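UDP-N-Acetylglucosamine 2-Epimerase (Thermus thermophilus, PDB 1V4V) probably interconverts UDP-N-acetylglucosamine and UDP-N-acetylmannosamine by inverting the sugar at C2. Local coordinates at residues 13-18 against 45-50; 41-46 against 63-68; 175-180 against 351-356; 180-185 against 289-294. One frame throughout, in Å; residues are numbered along the deposited sequence.

Interaction 1: 13-18 against 45-50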
loop_
_atom_site.group_PDB
_atom_site.type_symbol
_atom_site.label_atom_id
_atom_site.label_comp_id
_atom_site.label_asym_id
_atom_site.label_seq_id
_atom_site.Cartn_x
_atom_site.Cartn_y
_atom_site.Cartn_z
ATOM N N GLY A 13 -9.854 13.178 8.532
ATOM C CA GLY A 13 -11.262 13.515 8.417
ATOM C C GLY A 13 -12.208 13.115 9.537
ATOM O O GLY A 13 -13.420 13.234 9.377
ATOM N N THR A 14 -11.681 12.638 10.659
ATOM C CA THR A 14 -12.534 12.253 11.779
ATOM C C THR A 14 -12.013 12.878 13.063
ATOM O O THR A 14 -10.832 13.214 13.170
ATOM C CB THR A 14 -12.582 10.721 11.964
ATOM O OG1 THR A 14 -11.345 10.266 12.525
ATOM C CG2 THR A 14 -12.811 10.030 10.624
ATOM N N ARG A 15 -12.896 13.024 14.044
ATOM C CA ARG A 15 -12.519 13.620 15.316
ATOM C C ARG A 15 -11.399 12.861 16.020
ATOM O O ARG A 15 -10.472 13.474 16.543
ATOM C CB ARG A 15 -13.752 13.750 16.216
ATOM C CG ARG A 15 -14.675 14.874 15.770
ATOM C CD ARG A 15 -15.936 14.973 16.614
ATOM N NE ARG A 15 -16.854 13.865 16.367
ATOM C CZ ARG A 15 -18.103 13.815 16.821
ATOM N NH1 ARG A 15 -18.868 12.767 16.547
ATOM N NH2 ARG A 15 -18.587 14.816 17.543
ATOM N N PRO A 16 -11.465 11.518 16.043
ATOM C CA PRO A 16 -10.403 10.751 16.706
ATOM C C PRO A 16 -9.037 10.995 16.052
ATOM O O PRO A 16 -8.004 11.033 16.724
ATOM C CB PRO A 16 -10.872 9.307 16.539
ATOM C CG PRO A 16 -12.365 9.440 16.575
ATOM C CD PRO A 16 -12.600 10.645 15.692
ATOM N N GLU A 17 -9.038 11.152 14.734
ATOM C CA GLU A 17 -7.801 11.405 14.008
ATOM C C GLU A 17 -7.298 12.805 14.352
ATOM O O GLU A 17 -6.119 12.999 14.619
ATOM C CB GLU A 17 -8.036 11.274 12.500
ATOM C CG GLU A 17 -8.536 9.887 12.078
ATOM C CD GLU A 17 -8.799 9.773 10.583
ATOM O OE1 GLU A 17 -9.022 10.812 9.926
ATOM O OE2 GLU A 17 -8.802 8.634 10.066
ATOM N N ALA A 18 -8.205 13.774 14.362
ATOM C CA ALA A 18 -7.839 15.150 14.679
ATOM C C ALA A 18 -7.161 15.221 16.048
ATOM O O ALA A 18 -6.153 15.908 16.227
ATOM C CB ALA A 18 -9.086 16.038 14.654
ATOM N N ARG A 45 -17.505 18.707 8.168
ATOM C CA ARG A 45 -16.641 19.875 8.272
ATOM C C ARG A 45 -16.823 20.644 9.576
ATOM O O ARG A 45 -15.880 20.806 10.349
ATOM C CB ARG A 45 -16.899 20.802 7.079
ATOM C CG ARG A 45 -16.133 22.115 7.097
ATOM C CD ARG A 45 -16.337 22.868 5.786
ATOM N NE ARG A 45 -15.718 24.191 5.794
ATOM C CZ ARG A 45 -16.193 25.236 6.465
ATOM N NH1 ARG A 45 -17.302 25.118 7.184
ATOM N NH2 ARG A 45 -15.559 26.399 6.417
ATOM N N GLU A 46 -18.042 21.111 9.816
ATOM C CA GLU A 46 -18.348 21.884 11.014
ATOM C C GLU A 46 -18.063 21.102 12.295
ATOM O O GLU A 46 -17.574 21.660 13.278
ATOM C CB GLU A 46 -19.815 22.324 10.983
ATOM C CG GLU A 46 -20.154 23.477 11.918
ATOM C CD GLU A 46 -19.264 24.689 11.698
ATOM O OE1 GLU A 46 -18.112 24.681 12.184
ATOM O OE2 GLU A 46 -19.712 25.646 11.031
ATOM N N GLN A 47 -18.361 19.808 12.275
ATOM C CA GLN A 47 -18.143 18.953 13.436
ATOM C C GLN A 47 -16.661 18.822 13.780
ATOM O O GLN A 47 -16.269 18.954 14.940
ATOM C CB GLN A 47 -18.736 17.566 13.175
ATOM C CG GLN A 47 -18.618 16.601 14.341
ATOM C CD GLN A 47 -19.163 15.225 14.012
ATOM O OE1 GLN A 47 -18.655 14.540 13.123
ATOM N NE2 GLN A 47 -20.203 14.815 14.727
ATOM N N LEU A 48 -15.842 18.561 12.766
ATOM C CA LEU A 48 -14.404 18.411 12.963
ATOM C C LEU A 48 -13.782 19.774 13.257
ATOM O O LEU A 48 -12.800 19.882 13.993
ATOM C CB LEU A 48 -13.773 17.799 11.710
ATOM C CG LEU A 48 -12.333 17.295 11.812
ATOM C CD1 LEU A 48 -12.197 16.341 12.986
ATOM C CD2 LEU A 48 -11.953 16.601 10.513
ATOM N N ARG A 49 -14.374 20.811 12.680
ATOM C CA ARG A 49 -13.912 22.178 12.867
ATOM C C ARG A 49 -13.980 22.565 14.340
ATOM O O ARG A 49 -13.099 23.254 14.855
ATOM C CB ARG A 49 -14.785 23.125 12.043
ATOM C CG ARG A 49 -14.030 23.952 11.027
ATOM C CD ARG A 49 -14.961 24.402 9.921
ATOM N NE ARG A 49 -14.293 25.288 8.974
ATOM C CZ ARG A 49 -13.963 26.547 9.236
ATOM N NH1 ARG A 49 -14.242 27.076 10.420
ATOM N NH2 ARG A 49 -13.346 27.277 8.314
ATOM N N GLN A 50 -15.032 22.110 15.011
ATOM C CA GLN A 50 -15.228 22.411 16.422
ATOM C C GLN A 50 -14.297 21.584 17.302
ATOM O O GLN A 50 -13.893 22.023 18.380
ATOM C CB GLN A 50 -16.682 22.141 16.815
ATOM C CG GLN A 50 -17.145 22.939 18.016
ATOM C CD GLN A 50 -17.093 24.431 17.758
ATOM O OE1 GLN A 50 -17.778 24.943 16.870
ATOM N NE2 GLN A 50 -16.276 25.140 18.531
#
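Glu17 OE1 draws in the backbone of the turn that Leu48 packs against: Gly13 N donates to it over 2.9 Å at an N-H...O angle of 166°, nearly along the C-O axis, and Thr14 N adds a weak bond. The pair Thr14 and Glu17 forms a capping box at the start of helix 15-29, where strand 6-12 of a Rossmann-like sheet passes into its first helix. The return bond from Glu17 N to Thr14 OG1 is weak, and the hydroxyl is less surely placed. At the surface, Arg15 and Gln47 stack flat on flat: Gln47 CD lies 3.3 Å above the guanidinium plane, over its centre, with the two planes 20° apart. An extended Gln47 chain, CG anti to the backbone N (chi1 -178°), carries the amide out over the guanidinium. Arg15 NH1 and Gln47 NE2 are 3.0 Å apart, but both are donors, so the evidence supports stacking and not a hydrogen bond. An alanine at Gln47 would probably uncover that guanidinium face and leave the group freer to turn. Deeper in, Leu48 divides its branches: CD2 meets Gly13 C at 3.6 Å, while CD1 lies 3.5 Å from Ala18 CB and 3.4 Å from Thr14 O.

Interaction 2: 41-46 against 63-68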
loop_
_atom_site.group_PDB
_atom_site.type_symbol
_atom_site.label_atom_id
_atom_site.label_comp_id
_atom_site.label_asym_id
_atom_site.label_seq_id
_atom_site.Cartn_x
_atom_site.Cartn_y
_atom_site.Cartn_z
ATOM N N THR A 41 -10.534 15.841 5.285
ATOM C CA THR A 41 -10.916 14.897 4.240
ATOM C C THR A 41 -12.212 14.132 4.517
ATOM O O THR A 41 -12.548 13.197 3.786
ATOM C CB THR A 41 -9.789 13.860 4.040
ATOM O OG1 THR A 41 -9.619 13.114 5.253
ATOM C CG2 THR A 41 -8.473 14.543 3.702
ATOM N N GLY A 42 -12.934 14.531 5.559
ATOM C CA GLY A 42 -14.159 13.843 5.931
ATOM C C GLY A 42 -15.490 14.465 5.541
ATOM O O GLY A 42 -15.552 15.424 4.762
ATOM N N GLN A 43 -16.560 13.916 6.115
ATOM C CA GLN A 43 -17.928 14.346 5.833
ATOM C C GLN A 43 -18.521 15.430 6.725
ATOM O O GLN A 43 -19.490 16.078 6.342
ATOM C CB GLN A 43 -18.870 13.141 5.895
ATOM C CG GLN A 43 -18.550 12.013 4.938
ATOM C CD GLN A 43 -19.419 10.793 5.191
ATOM O OE1 GLN A 43 -19.398 10.218 6.279
ATOM N NE2 GLN A 43 -20.189 10.393 4.185
ATOM N N HIS A 44 -17.964 15.627 7.910
ATOM C CA HIS A 44 -18.521 16.618 8.821
ATOM C C HIS A 44 -17.570 17.770 9.108
ATOM O O HIS A 44 -16.923 17.810 10.152
ATOM C CB HIS A 44 -18.928 15.926 10.121
ATOM C CG HIS A 44 -19.725 14.676 9.905
ATOM N ND1 HIS A 44 -20.945 14.674 9.265
ATOM C CD2 HIS A 44 -19.457 13.387 10.216
ATOM C CE1 HIS A 44 -21.395 13.434 9.189
ATOM N NE2 HIS A 44 -20.513 12.634 9.757
ATOM N N ARG A 45 -17.505 18.707 8.168
ATOM C CA ARG A 45 -16.641 19.875 8.272
ATOM C C ARG A 45 -16.823 20.644 9.576
ATOM O O ARG A 45 -15.880 20.806 10.349
ATOM C CB ARG A 45 -16.899 20.802 7.079
ATOM C CG ARG A 45 -16.133 22.115 7.097
ATOM C CD ARG A 45 -16.337 22.868 5.786
ATOM N NE ARG A 45 -15.718 24.191 5.794
ATOM C CZ ARG A 45 -16.193 25.236 6.465
ATOM N NH1 ARG A 45 -17.302 25.118 7.184
ATOM N NH2 ARG A 45 -15.559 26.399 6.417
ATOM N N GLU A 46 -18.042 21.111 9.816
ATOM C CA GLU A 46 -18.348 21.884 11.014
ATOM C C GLU A 46 -18.063 21.102 12.295
ATOM O O GLU A 46 -17.574 21.660 13.278
ATOM C CB GLU A 46 -19.815 22.324 10.983
ATOM C CG GLU A 46 -20.154 23.477 11.918
ATOM C CD GLU A 46 -19.264 24.689 11.698
ATOM O OE1 GLU A 46 -18.112 24.681 12.184
ATOM O OE2 GLU A 46 -19.712 25.646 11.031
ATOM N N LEU A 63 -11.804 18.812 1.534
ATOM C CA LEU A 63 -12.122 18.090 0.309
ATOM C C LEU A 63 -13.646 18.070 0.221
ATOM O O LEU A 63 -14.328 18.264 1.223
ATOM C CB LEU A 63 -11.584 16.659 0.358
ATOM C CG LEU A 63 -10.066 16.497 0.399
ATOM C CD1 LEU A 63 -9.708 15.011 0.270
ATOM C CD2 LEU A 63 -9.428 17.295 -0.740
ATOM N N ASP A 64 -14.180 17.847 -0.974
ATOM C CA ASP A 64 -15.625 17.811 -1.166
ATOM C C ASP A 64 -16.075 16.355 -1.101
ATOM O O ASP A 64 -15.878 15.589 -2.043
ATOM C CB ASP A 64 -15.977 18.439 -2.518
ATOM C CG ASP A 64 -17.467 18.614 -2.711
ATOM O OD1 ASP A 64 -17.859 19.442 -3.560
ATOM O OD2 ASP A 64 -18.247 17.920 -2.027
ATOM N N VAL A 65 -16.678 15.983 0.024
ATOM C CA VAL A 65 -17.123 14.611 0.239
ATOM C C VAL A 65 -18.630 14.490 0.446
ATOM O O VAL A 65 -19.227 15.263 1.191
ATOM C CB VAL A 65 -16.398 14.003 1.465
ATOM C CG1 VAL A 65 -16.865 12.579 1.706
ATOM C CG2 VAL A 65 -14.891 14.042 1.240
HETATM N N MSE A 66 -19.237 13.508 -0.216
HETATM C CA MSE A 66 -20.675 13.275 -0.099
HETATM C C MSE A 66 -21.012 12.857 1.332
HETATM O O MSE A 66 -20.169 12.312 2.041
HETATM C CB MSE A 66 -21.119 12.161 -1.060
HETATM C CG MSE A 66 -20.728 12.350 -2.523
HETATM SE SE MSE A 66 -21.322 10.878 -3.669
HETATM C CE MSE A 66 -21.835 9.611 -2.309
ATOM N N GLN A 67 -22.246 13.109 1.758
ATOM C CA GLN A 67 -22.669 12.731 3.104
ATOM C C GLN A 67 -23.225 11.311 3.091
ATOM O O GLN A 67 -23.101 10.568 4.065
ATOM C CB GLN A 67 -23.747 13.687 3.622
ATOM C CG GLN A 67 -23.349 14.456 4.869
ATOM C CD GLN A 67 -22.298 15.512 4.597
ATOM O OE1 GLN A 67 -21.777 16.132 5.522
ATOM N NE2 GLN A 67 -21.987 15.731 3.324
ATOM N N GLU A 68 -23.837 10.944 1.972
ATOM C CA GLU A 68 -24.436 9.627 1.817
ATOM C C GLU A 68 -23.407 8.505 1.762
ATOM O O GLU A 68 -22.267 8.706 1.347
ATOM C CB GLU A 68 -25.286 9.587 0.545
ATOM C CG GLU A 68 -24.513 9.978 -0.701
ATOM C CD GLU A 68 -25.237 9.633 -1.986
ATOM O OE1 GLU A 68 -25.594 8.450 -2.168
ATOM O OE2 GLU A 68 -25.437 10.539 -2.818
HETATM O O HOH W 1 -13.669 17.039 3.708
#
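The flat amide of Gln43 receives Met66 O almost in its own plane, only 8° out of it, and NE2 donates to that carbonyl over 2.9 Å with an N-H...O angle of 162°. The second flat group, the imidazole of His44, has Gln43 CB on one face, 4.1 Å above the plane and over the ring centre. Gln43 CG stands anti to the carbonyl carbon (chi1 -59°), which brings that atom to 3.7 Å from Val65 CG1; the two side chains cross at about a right angle. Val65 also turns CG2 to Thr41 O, at 3.6 Å. Farther in, Thr41 and Leu63 lie side by side pointing the same way, with Thr41 CG2 3.7 Å from Leu63 CD1. Backbone bonds tie Thr41 to Phe12 and Leu63 to Leu40, which places this end of the contact beside the ends of strands 6-12, 34-40 and the outermost 61-62, while Val65 and Leu63 also touch helix 72-89. A leucine in place of Gln43 would probably leave Met66 O without its side-chain donor and weaken the hold on the outer part of the loop. A water lies 2.7 Å from Gly42 O and 2.8 Å from Leu63 O, bridging the two carbonyls. The join thus combines an amide-to-carbonyl bond and a water with apolar contacts of Val65 and Leu63, and rests on both backbone oxygens and side-chain shape.

Interaction 3: 175-180 against 351-356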
loop_
_atom_site.group_PDB
_atom_site.type_symbol
_atom_site.label_atom_id
_atom_site.label_comp_id
_atom_site.label_asym_id
_atom_site.label_seq_id
_atom_site.Cartn_x
_atom_site.Cartn_y
_atom_site.Cartn_z
ATOM N N GLY A 175 5.983 6.215 20.218
ATOM C CA GLY A 175 5.085 6.098 21.353
ATOM C C GLY A 175 3.786 6.671 20.807
ATOM O O GLY A 175 3.752 7.086 19.647
ATOM N N GLN A 176 2.724 6.725 21.606
ATOM C CA GLN A 176 1.454 7.238 21.102
ATOM C C GLN A 176 1.222 8.738 21.259
ATOM O O GLN A 176 1.396 9.294 22.344
ATOM C CB GLN A 176 0.297 6.476 21.754
ATOM C CG GLN A 176 0.343 4.978 21.512
ATOM C CD GLN A 176 -0.975 4.296 21.836
ATOM O OE1 GLN A 176 -1.009 3.108 22.165
ATOM N NE2 GLN A 176 -2.069 5.043 21.731
ATOM N N THR A 177 0.821 9.399 20.175
ATOM C CA THR A 177 0.557 10.829 20.249
ATOM C C THR A 177 -0.696 11.051 21.093
ATOM O O THR A 177 -0.944 12.160 21.570
ATOM C CB THR A 177 0.349 11.461 18.852
ATOM O OG1 THR A 177 -0.795 10.879 18.219
ATOM C CG2 THR A 177 1.584 11.248 17.985
ATOM N N GLY A 178 -1.474 9.986 21.279
ATOM C CA GLY A 178 -2.682 10.078 22.082
ATOM C C GLY A 178 -2.369 10.568 23.486
ATOM O O GLY A 178 -3.176 11.263 24.111
ATOM N N VAL A 179 -1.192 10.205 23.987
ATOM C CA VAL A 179 -0.762 10.632 25.315
ATOM C C VAL A 179 -0.618 12.153 25.320
ATOM O O VAL A 179 -1.144 12.833 26.202
ATOM C CB VAL A 179 0.591 9.992 25.692
ATOM C CG1 VAL A 179 1.028 10.460 27.082
ATOM C CG2 VAL A 179 0.469 8.483 25.660
ATOM N N ASP A 180 0.093 12.676 24.321
ATOM C CA ASP A 180 0.295 14.120 24.184
ATOM C C ASP A 180 -1.062 14.825 24.151
ATOM O O ASP A 180 -1.245 15.880 24.760
ATOM C CB ASP A 180 1.007 14.458 22.866
ATOM C CG ASP A 180 2.336 13.755 22.704
ATOM O OD1 ASP A 180 2.415 12.538 22.962
ATOM O OD2 ASP A 180 3.307 14.426 22.297
ATOM N N GLY A 351 4.374 11.304 26.373
ATOM C CA GLY A 351 3.686 12.573 26.206
ATOM C C GLY A 351 4.315 13.520 25.202
ATOM O O GLY A 351 3.819 14.632 24.988
ATOM N N LYS A 352 5.402 13.084 24.576
ATOM C CA LYS A 352 6.088 13.911 23.593
ATOM C C LYS A 352 6.242 13.229 22.228
ATOM O O LYS A 352 7.166 13.525 21.474
ATOM C CB LYS A 352 7.453 14.321 24.150
ATOM C CG LYS A 352 7.320 15.120 25.444
ATOM C CD LYS A 352 8.652 15.408 26.096
ATOM C CE LYS A 352 8.455 16.258 27.344
ATOM N NZ LYS A 352 7.722 17.524 27.034
ATOM N N ALA A 353 5.322 12.322 21.913
ATOM C CA ALA A 353 5.355 11.614 20.638
ATOM C C ALA A 353 5.181 12.601 19.485
ATOM O O ALA A 353 5.786 12.443 18.421
ATOM C CB ALA A 353 4.252 10.561 20.597
ATOM N N GLY A 354 4.352 13.616 19.709
ATOM C CA GLY A 354 4.100 14.618 18.691
ATOM C C GLY A 354 5.364 15.353 18.308
ATOM O O GLY A 354 5.600 15.637 17.134
ATOM N N LEU A 355 6.186 15.665 19.305
ATOM C CA LEU A 355 7.437 16.365 19.052
ATOM C C LEU A 355 8.379 15.484 18.243
ATOM O O LEU A 355 9.094 15.971 17.370
ATOM C CB LEU A 355 8.102 16.765 20.373
ATOM C CG LEU A 355 9.414 17.546 20.264
ATOM C CD1 LEU A 355 9.197 18.814 19.449
ATOM C CD2 LEU A 355 9.918 17.887 21.660
HETATM N N MSE A 356 8.382 14.185 18.536
HETATM C CA MSE A 356 9.239 13.259 17.807
HETATM C C MSE A 356 8.794 13.118 16.356
HETATM O O MSE A 356 9.630 13.044 15.453
HETATM C CB MSE A 356 9.260 11.888 18.484
HETATM C CG MSE A 356 10.182 11.820 19.692
HETATM SE SE MSE A 356 10.316 10.035 20.393
HETATM C CE MSE A 356 10.745 9.154 18.716
HETATM O O HOH W 2 3.486 9.916 24.041
HETATM O O HOH W 3 4.614 16.649 21.639
#
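Asp180 reaches from helix 177-188 to the first turn of helix 353-364, where its carboxylate meets two backbone N-H groups in a cap-like grip. Gly354 N donates to OD2 over 2.9 Å at 160°, approaching from above the carboxylate plane, and Ala353 N gives OD1 a weak bond. CG stands anti to the carbonyl carbon (chi1 -57°), which carries the carboxylate toward 351-356. A negative group at the amino end of a helix would be expected to interact favourably with the helix dipole. The tight part lies beside these bonds. Ala353 CB is wedged against backbone, 3.6 Å from Gly175 O and equally far from Gln176 O, and Thr177 CG2 closes on the same methyl at 3.8 Å. Gly351 presses its CA to 3.5 Å from Val179 CG1; its positive phi (82°) would jam a side chain against the preceding carbonyl. Thr177 sends its hydroxyl elsewhere, to Lys20 O.

Against this close packing stand the looser, water-mediated links. One water takes a bond from Gly351 N at 2.9 Å and also bonds to Gln176 O, linking the two segments. A second gives a bond to Asp180 OD2 over 2.7 Å and accepts a weak one from Leu355 N. Lys352, the N-cap residue, is exposed and takes almost no part. The packing of helix 177-188, which follows the last strand of the first sheet, against a C-terminal helix that returns to the first domain is a feature of the two-domain GT-B fold.

Interaction 4: 180-185 against 289-294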
loop_
_atom_site.group_PDB
_atom_site.type_symbol
_atom_site.label_atom_id
_atom_site.label_comp_id
_atom_site.label_asym_id
_atom_site.label_seq_id
_atom_site.Cartn_x
_atom_site.Cartn_y
_atom_site.Cartn_z
ATOM N N ASP A 180 0.093 12.676 24.321
ATOM C CA ASP A 180 0.295 14.120 24.184
ATOM C C ASP A 180 -1.062 14.825 24.151
ATOM O O ASP A 180 -1.245 15.880 24.760
ATOM C CB ASP A 180 1.007 14.458 22.866
ATOM C CG ASP A 180 2.336 13.755 22.704
ATOM O OD1 ASP A 180 2.415 12.538 22.962
ATOM O OD2 ASP A 180 3.307 14.426 22.297
ATOM N N ALA A 181 -2.002 14.236 23.416
ATOM C CA ALA A 181 -3.334 14.808 23.253
ATOM C C ALA A 181 -4.092 15.006 24.561
ATOM O O ALA A 181 -4.733 16.041 24.760
ATOM C CB ALA A 181 -4.157 13.947 22.303
ATOM N N VAL A 182 -4.040 14.014 25.444
ATOM C CA VAL A 182 -4.728 14.124 26.724
ATOM C C VAL A 182 -4.111 15.255 27.542
ATOM O O VAL A 182 -4.828 16.082 28.100
ATOM C CB VAL A 182 -4.639 12.810 27.533
ATOM C CG1 VAL A 182 -5.422 12.949 28.837
ATOM C CG2 VAL A 182 -5.204 11.661 26.713
ATOM N N LEU A 183 -2.783 15.287 27.607
ATOM C CA LEU A 183 -2.068 16.322 28.347
ATOM C C LEU A 183 -2.439 17.707 27.827
ATOM O O LEU A 183 -2.632 18.645 28.604
ATOM C CB LEU A 183 -0.558 16.116 28.228
ATOM C CG LEU A 183 0.023 14.886 28.928
ATOM C CD1 LEU A 183 1.484 14.705 28.536
ATOM C CD2 LEU A 183 -0.107 15.056 30.437
ATOM N N LEU A 184 -2.539 17.828 26.507
ATOM C CA LEU A 184 -2.899 19.095 25.876
ATOM C C LEU A 184 -4.349 19.459 26.196
ATOM O O LEU A 184 -4.651 20.602 26.550
ATOM C CB LEU A 184 -2.708 18.993 24.358
ATOM C CG LEU A 184 -3.087 20.203 23.500
ATOM C CD1 LEU A 184 -2.347 21.441 23.984
ATOM C CD2 LEU A 184 -2.748 19.911 22.043
ATOM N N ALA A 185 -5.243 18.483 26.074
ATOM C CA ALA A 185 -6.654 18.710 26.347
ATOM C C ALA A 185 -6.855 19.143 27.797
ATOM O O ALA A 185 -7.685 20.007 28.085
ATOM C CB ALA A 185 -7.455 17.447 26.062
ATOM N N GLY A 289 -6.179 8.428 32.205
ATOM C CA GLY A 289 -5.660 8.745 33.524
ATOM C C GLY A 289 -4.153 8.581 33.528
ATOM O O GLY A 289 -3.423 9.428 34.042
ATOM N N ALA A 290 -3.676 7.493 32.930
ATOM C CA ALA A 290 -2.243 7.224 32.873
ATOM C C ALA A 290 -1.465 8.305 32.123
ATOM O O ALA A 290 -0.321 8.609 32.465
ATOM C CB ALA A 290 -1.998 5.855 32.235
ATOM N N ALA A 291 -2.081 8.894 31.102
ATOM C CA ALA A 291 -1.410 9.943 30.335
ATOM C C ALA A 291 -1.164 11.153 31.233
ATOM O O ALA A 291 -0.141 11.830 31.129
ATOM C CB ALA A 291 -2.270 10.343 29.133
ATOM N N LEU A 292 -2.107 11.401 32.134
ATOM C CA LEU A 292 -2.025 12.531 33.053
ATOM C C LEU A 292 -1.279 12.198 34.343
ATOM O O LEU A 292 -1.099 13.058 35.201
ATOM C CB LEU A 292 -3.441 13.012 33.383
ATOM C CG LEU A 292 -4.271 13.498 32.190
ATOM C CD1 LEU A 292 -5.749 13.566 32.556
ATOM C CD2 LEU A 292 -3.754 14.864 31.752
ATOM N N GLY A 293 -0.844 10.951 34.481
ATOM C CA GLY A 293 -0.135 10.560 35.685
ATOM C C GLY A 293 -1.077 10.502 36.875
ATOM O O GLY A 293 -0.685 10.761 38.016
ATOM N N VAL A 294 -2.336 10.174 36.606
ATOM C CA VAL A 294 -3.338 10.074 37.664
ATOM C C VAL A 294 -3.565 8.602 38.000
ATOM O O VAL A 294 -3.827 7.790 37.109
ATOM C CB VAL A 294 -4.677 10.702 37.216
ATOM C CG1 VAL A 294 -5.732 10.537 38.303
ATOM C CG2 VAL A 294 -4.473 12.178 36.910
#
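Val182 brings the most surface to this contact: from helix 177-188 it meets Ala291 and Leu292 at the end of helix 283-291, a helix of the second Rossmann-like domain of this GT-B fold. The side-chain pairs are apolar. Val182 points toward the other segment and divides its contacts: CB faces Ala291 CB at 3.8 Å, while CG1, anti to the backbone N (chi1 -178°), reaches Leu292 CG at 3.6 Å. The Val182 and Leu292 side chains cross at about a right angle, so the valine methyl comes against the branch point of the leucine.

Ala291 presents only a methyl, consistent with the short separation of the backbones here, Val182 CA and Ala291 CA being 6.4 Å apart. Leu292 is the residue just before the chain leaves its helical path. Gly293 follows with positive phi (71°), and two bonds return to the last turn, from Val294 N to Gly289 O over 2.9 Å and from Gly293 N to Ala290 O over 3.1 Å: a Schellman motif, whose backbone favours glycine.

Neighbours extend the apolar patch: Tyr265 touches Val182, and Met272 touches Leu292. Bound glycerol, probably from the crystallisation liquor, lies about 3 Å from the Val182 side chain at its nearest, and may mark a pocket beside this surface. The fourth side chain, Leu183, also on helix 177-188, slides past Leu292 in the opposite direction, its CD2 3.9 Å from Leu292 CD2 and 3.3 Å from Ala291 O.

Interactions 1 and 2 share Arg45 and Glu46 at the start of helix 45-53 and belong to the first domain, on the same side of the chain's centre. Interaction 1 is partly buried, a leucine inside and a guanidinium-amide stack at the surface. Interaction 2 sits farthest out, its centre about 22 Å from the chain centre, and mixes water and backbone carbonyls with small apolar pairs. Interactions 3 and 4 share Asp180 and lie nearer the centre, at about 10 and 9 Å. Interaction 3 is buried and distinguished by a carboxylate held at a helix start, whereas interaction 4 rests on apolar side chains. Both pack on helix 177-188 and touch, Gly351 meeting Leu183 and Val179 meeting Ala291.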